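Local coordinates for amino acid ABC transporter, periplasmic amino acid-binding protein (Brucella ovis, PDB 4Z9N) that probably serves an ABC transporter as its periplasmic amino acid- or peptide-binding subunit, and is seen here holding glutathione, at residues D[136-141]-D[164-169]; D[110-115]-D[180-185]. One frame throughout, in Å; residues are numbered along the deposited sequence.

Interaction 1 of 2, residues D[136-141]-D[164-169]. With GSH (glutathione), chain U.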
# COMPACT_ATOMS: atom_id res chain seq x y z
N CYS D 136 13.73 -27.95 -5.98
CA CYS D 136 14.80 -26.98 -6.12
C CYS D 136 14.31 -25.61 -5.69
O CYS D 136 13.15 -25.23 -5.87
CB CYS D 136 15.35 -26.92 -7.54
SG CYS D 136 14.25 -26.28 -8.73
N VAL D 137 15.24 -24.88 -5.09
CA VAL D 137 14.93 -23.55 -4.58
C VAL D 137 16.24 -22.76 -4.53
O VAL D 137 17.31 -23.36 -4.38
CB VAL D 137 14.26 -23.62 -3.18
CG1 VAL D 137 15.24 -24.12 -2.13
CG2 VAL D 137 13.70 -22.25 -2.77
N GLN D 138 16.16 -21.44 -4.66
CA GLN D 138 17.38 -20.63 -4.53
C GLN D 138 17.65 -20.15 -3.12
O GLN D 138 16.74 -19.80 -2.38
CB GLN D 138 17.31 -19.42 -5.45
CG GLN D 138 17.92 -19.69 -6.78
CD GLN D 138 17.92 -18.46 -7.65
OE1 GLN D 138 17.04 -18.31 -8.48
NE2 GLN D 138 18.87 -17.57 -7.43
N ALA D 139 18.93 -20.15 -2.77
CA ALA D 139 19.38 -19.55 -1.52
C ALA D 139 19.15 -18.04 -1.54
O ALA D 139 19.10 -17.42 -2.61
CB ALA D 139 20.86 -19.86 -1.29
N GLY D 140 19.04 -17.45 -0.35
CA GLY D 140 18.86 -16.02 -0.21
C GLY D 140 17.48 -15.53 -0.63
O GLY D 140 17.35 -14.40 -1.08
N THR D 141 16.47 -16.38 -0.49
CA THR D 141 15.09 -16.01 -0.84
C THR D 141 14.10 -16.23 0.29
O THR D 141 14.31 -17.06 1.18
CB THR D 141 14.58 -16.81 -2.07
OG1 THR D 141 14.56 -18.21 -1.75
CG2 THR D 141 15.46 -16.57 -3.28
N GLU D 164 22.63 -21.71 -5.94
CA GLU D 164 23.12 -20.34 -5.84
C GLU D 164 22.73 -19.47 -7.02
O GLU D 164 22.70 -18.26 -6.91
CB GLU D 164 24.65 -20.33 -5.69
CG GLU D 164 25.15 -21.08 -4.47
CD GLU D 164 24.55 -20.55 -3.18
OE1 GLU D 164 24.66 -19.33 -2.92
OE2 GLU D 164 23.96 -21.35 -2.43
N LYS D 165 22.46 -20.10 -8.16
CA LYS D 165 22.16 -19.37 -9.39
C LYS D 165 20.91 -19.95 -10.05
O LYS D 165 20.66 -21.14 -9.97
CB LYS D 165 23.35 -19.44 -10.36
CG LYS D 165 24.62 -18.81 -9.83
CD LYS D 165 25.72 -18.84 -10.87
CE LYS D 165 26.69 -17.69 -10.65
NZ LYS D 165 27.96 -17.87 -11.41
N ILE D 166 20.12 -19.10 -10.70
CA ILE D 166 18.85 -19.57 -11.26
C ILE D 166 19.09 -20.57 -12.39
O ILE D 166 18.29 -21.49 -12.57
CB ILE D 166 17.97 -18.39 -11.72
CG1 ILE D 166 16.57 -18.89 -12.12
CG2 ILE D 166 18.59 -17.64 -12.89
CD1 ILE D 166 15.55 -17.78 -12.34
N GLU D 167 20.19 -20.40 -13.13
CA GLU D 167 20.44 -21.28 -14.27
C GLU D 167 20.69 -22.70 -13.78
O GLU D 167 20.24 -23.66 -14.41
CB GLU D 167 21.64 -20.79 -15.09
N GLU D 168 21.39 -22.79 -12.66
CA GLU D 168 21.66 -24.06 -12.00
C GLU D 168 20.35 -24.72 -11.55
O GLU D 168 20.14 -25.92 -11.79
CB GLU D 168 22.59 -23.84 -10.81
CG GLU D 168 23.98 -23.35 -11.19
CD GLU D 168 24.78 -22.86 -9.99
OE1 GLU D 168 24.20 -22.70 -8.89
OE2 GLU D 168 26.00 -22.63 -10.14
N ALA D 169 19.48 -23.95 -10.90
CA ALA D 169 18.19 -24.47 -10.48
C ALA D 169 17.38 -24.97 -11.69
O ALA D 169 16.80 -26.06 -11.66
CB ALA D 169 17.40 -23.40 -9.71
N1 GSH U . 10.43 -12.88 -4.26
CA1 GSH U . 11.37 -13.81 -3.63
C1 GSH U . 12.32 -13.00 -2.74
O11 GSH U . 13.12 -13.62 -1.99
O12 GSH U . 12.32 -11.74 -2.77
CB1 GSH U . 12.21 -14.57 -4.67
CG1 GSH U . 13.01 -13.55 -5.51
CD1 GSH U . 14.03 -14.30 -6.36
OE1 GSH U . 15.19 -14.06 -6.31
N2 GSH U . 13.54 -15.33 -7.25
CA2 GSH U . 14.52 -16.06 -8.03
C2 GSH U . 15.28 -15.15 -9.01
O2 GSH U . 14.89 -14.08 -9.35
CB2 GSH U . 13.86 -17.27 -8.71
SG2 GSH U . 12.72 -16.79 -10.04
N3 GSH U . 16.55 -15.64 -9.48
CA3 GSH U . 17.33 -14.84 -10.39
C3 GSH U . 18.75 -14.72 -9.83
O31 GSH U . 19.65 -14.27 -10.58
O32 GSH U . 19.00 -15.04 -8.63
O HOH W 1 20.51 -17.82 -4.86
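Q138, the last residue of strand 134-138, and A139 just after it pack against I166 and E164 where helix 166-174 begins, a buried contact between a strand end and a helix start at the rim of the glutathione pocket. Its centre is the amide of Q138. The chain is extended beyond CG (chi2 -177°), which carries the amide out to the helix, where Q138 OE1 rests 3.4 Å from I166 CB. The same oxygen accepts a nearly straight bond from glutathione N3 at 2.9 Å, while Q138 NE2 donates to glutathione O32 at 2.8 Å, also nearly straight. The layout is that of a beta-alpha-beta unit: strands 134-138 and 159-163 run parallel, joined by helix 142-153, and ligand-binding residues gather at the strand ends. At the N-cap of that joining helix, T141 OG1 accepts from E144 N and donates to Q138 O at 2.8 Å. A water accepts from Q138 NE2 at 3.1 Å and has the carbonyl oxygens A139 O and E164 O in reach, the second only weakly. I166 lays CD1 against the ligand, 3.7 Å from glutathione N3. C136, disulfide-bonded to C178, brings SG within 4.4 Å of A169 CB in one of its two conformers. Farther out, E164 bends at chi2 (-57°), and its carboxylate lies beside A139 CB while OE1 forms a salt bridge with K71.

Interaction 2 of 2, residues D[110-115]-D[180-185]. With GSH (glutathione), chain U.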
# COMPACT_ATOMS: atom_id res chain seq x y z
N ASP D 110 2.32 -11.14 -5.53
CA ASP D 110 2.47 -12.54 -5.93
C ASP D 110 2.37 -13.45 -4.69
O ASP D 110 2.12 -12.98 -3.57
CB ASP D 110 3.80 -12.76 -6.65
CG ASP D 110 3.72 -13.84 -7.72
OD1 ASP D 110 2.70 -14.56 -7.76
OD2 ASP D 110 4.68 -13.94 -8.51
N GLY D 111 2.54 -14.75 -4.90
CA GLY D 111 2.56 -15.72 -3.82
C GLY D 111 3.40 -16.90 -4.27
O GLY D 111 3.55 -17.11 -5.48
N GLN D 112 3.94 -17.66 -3.33
CA GLN D 112 4.81 -18.79 -3.68
C GLN D 112 4.02 -20.02 -4.11
O GLN D 112 3.00 -20.36 -3.50
CB GLN D 112 5.70 -19.15 -2.49
CG GLN D 112 6.61 -20.35 -2.69
CD GLN D 112 7.62 -20.47 -1.57
OE1 GLN D 112 7.79 -19.54 -0.78
NE2 GLN D 112 8.31 -21.61 -1.49
N GLY D 113 4.50 -20.70 -5.16
CA GLY D 113 3.87 -21.91 -5.64
C GLY D 113 4.88 -22.98 -6.00
O GLY D 113 6.09 -22.81 -5.78
N PHE D 114 4.37 -24.09 -6.53
CA PHE D 114 5.17 -25.25 -6.92
C PHE D 114 4.87 -25.67 -8.35
O PHE D 114 3.72 -25.65 -8.77
CB PHE D 114 4.90 -26.43 -5.98
CG PHE D 114 5.29 -26.18 -4.57
CD1 PHE D 114 4.40 -25.58 -3.69
CD2 PHE D 114 6.57 -26.51 -4.13
CE1 PHE D 114 4.77 -25.33 -2.38
CE2 PHE D 114 6.95 -26.26 -2.82
CZ PHE D 114 6.04 -25.67 -1.95
N MET D 115 5.90 -26.08 -9.08
CA MET D 115 5.73 -26.55 -10.45
C MET D 115 6.31 -27.95 -10.61
O MET D 115 7.38 -28.25 -10.05
CB MET D 115 6.39 -25.58 -11.43
CG MET D 115 6.18 -25.91 -12.91
SD MET D 115 6.67 -24.52 -13.96
CE MET D 115 8.44 -24.51 -13.71
N ALA D 180 10.44 -31.13 -8.36
CA ALA D 180 9.60 -29.94 -8.40
C ALA D 180 10.47 -28.69 -8.27
O ALA D 180 11.64 -28.76 -7.88
CB ALA D 180 8.55 -29.98 -7.30
N TYR D 181 9.87 -27.56 -8.62
CA TYR D 181 10.51 -26.25 -8.60
C TYR D 181 9.63 -25.35 -7.74
O TYR D 181 8.41 -25.36 -7.90
CB TYR D 181 10.62 -25.70 -10.03
CG TYR D 181 11.61 -24.57 -10.26
CD1 TYR D 181 11.44 -23.33 -9.64
CD2 TYR D 181 12.69 -24.73 -11.12
CE1 TYR D 181 12.35 -22.29 -9.87
CE2 TYR D 181 13.59 -23.70 -11.36
CZ TYR D 181 13.42 -22.48 -10.73
OH TYR D 181 14.32 -21.47 -10.97
N THR D 182 10.22 -24.58 -6.83
CA THR D 182 9.40 -23.62 -6.11
C THR D 182 9.97 -22.21 -6.24
O THR D 182 11.19 -22.00 -6.17
CB THR D 182 9.22 -23.98 -4.60
OG1 THR D 182 8.26 -23.09 -4.01
CG2 THR D 182 10.55 -23.87 -3.82
N THR D 183 9.07 -21.26 -6.47
CA THR D 183 9.38 -19.83 -6.43
C THR D 183 8.05 -19.08 -6.55
O THR D 183 6.98 -19.69 -6.43
CB THR D 183 10.37 -19.39 -7.56
OG1 THR D 183 10.63 -17.98 -7.44
CG2 THR D 183 9.81 -19.66 -8.94
N ASP D 184 8.10 -17.77 -6.74
CA ASP D 184 6.88 -16.98 -6.91
C ASP D 184 6.12 -17.44 -8.12
O ASP D 184 6.73 -17.86 -9.12
CB ASP D 184 7.22 -15.50 -7.02
CG ASP D 184 7.96 -15.01 -5.80
OD1 ASP D 184 7.56 -15.43 -4.70
OD2 ASP D 184 8.95 -14.25 -5.94
N GLN D 185 4.79 -17.39 -8.07
CA GLN D 185 4.03 -17.99 -9.14
C GLN D 185 4.31 -17.33 -10.49
O GLN D 185 4.46 -18.03 -11.51
CB GLN D 185 2.53 -17.93 -8.82
CG GLN D 185 1.68 -18.52 -9.91
CD GLN D 185 0.21 -18.27 -9.65
OE1 GLN D 185 -0.39 -18.90 -8.80
NE2 GLN D 185 -0.34 -17.29 -10.35
N1 GSH U . 10.43 -12.88 -4.26
CA1 GSH U . 11.37 -13.81 -3.63
C1 GSH U . 12.32 -13.00 -2.74
O11 GSH U . 13.12 -13.62 -1.99
O12 GSH U . 12.32 -11.74 -2.77
CB1 GSH U . 12.21 -14.57 -4.67
CG1 GSH U . 13.01 -13.55 -5.51
CD1 GSH U . 14.03 -14.30 -6.36
OE1 GSH U . 15.19 -14.06 -6.31
N2 GSH U . 13.54 -15.33 -7.25
CA2 GSH U . 14.52 -16.06 -8.03
C2 GSH U . 15.28 -15.15 -9.01
O2 GSH U . 14.89 -14.08 -9.35
CB2 GSH U . 13.86 -17.27 -8.71
SG2 GSH U . 12.72 -16.79 -10.04
N3 GSH U . 16.55 -15.64 -9.48
CA3 GSH U . 17.33 -14.84 -10.39
C3 GSH U . 18.75 -14.72 -9.83
O31 GSH U . 19.65 -14.27 -10.58
O32 GSH U . 19.00 -15.04 -8.63
O HOH W 2 8.59 -17.28 -3.02
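T182 OG1 is gripped from two quarters: it donates to the backbone carbonyl G113 O at 2.8 Å and accepts from Q112 NE2 at 2.9 Å. Standing anti to the backbone N (chi1 -172°), the hydroxyl turns to the neighbouring strand, and it also lies over one face of the F114 ring, 3.6 Å above the plane and offset toward the rim. The donor to G113 O is tilted 32° from the carbonyl plane, and that oxygen takes a second, weak bond from T183 N. Q112 reaches T182 with an extended chain, and its amide is shared further: NE2 also donates to T143 O and OE1 accepts from N146 ND2, both on helix 142-153.

Beneath these side chains runs an antiparallel ladder. M115 and Y181 form a hydrogen-bonded pair joined in both directions, with M115 N to Y181 O at 2.9 Å; F114 and T182 are the next, non-hydrogen-bonded pair. G113 N then donates almost straight to T183 O. Past the corner at T183 the chain enters helix 185-192, yet Q185 N still donates to G111 O at 2.9 Å. D110 packs a carboxylate oxygen against D184 CB, OD2 lying 3.3 Å away, and that oxygen is bonded to S186 OG. On the face bearing M115 and Y181, both side chains touch L188 of helix 185-192, and Y181 OH goes on to N170 OD1.

The ladder delivers D184 to the ligand: its OD2 accepts from glutathione N1 at 2.6 Å, while OD1 meets a water that also lies near Q112 OE1. Though D184 precedes a helix, its side chain makes no cap and serves the ligand instead, an aspartate carboxylate receiving the alpha-amino group as in other family 3 amino acid-binding proteins.

How the interactions relate
Of the four segments, 110-115 in strand 101-117 comes first; its partner, strand 180-182, follows after 64 residues and returns antiparallel to it, closing interaction 2. Within that span, strand 134-138, helix 142-153 and strand 159-163 follow, and interaction 1 closes the shorter excursion of 22 residues, so it lies wholly inside the larger loop. Strand 180-182 joins the two, pairing with strand 101-117 on one edge and, in parallel, with strand 134-138 on the other, where C136 bonds to A180 and T182. Both contacts reach this one sheet and both touch glutathione, interaction 1 at its glycyl end and interaction 2 at its gamma-glutamyl end.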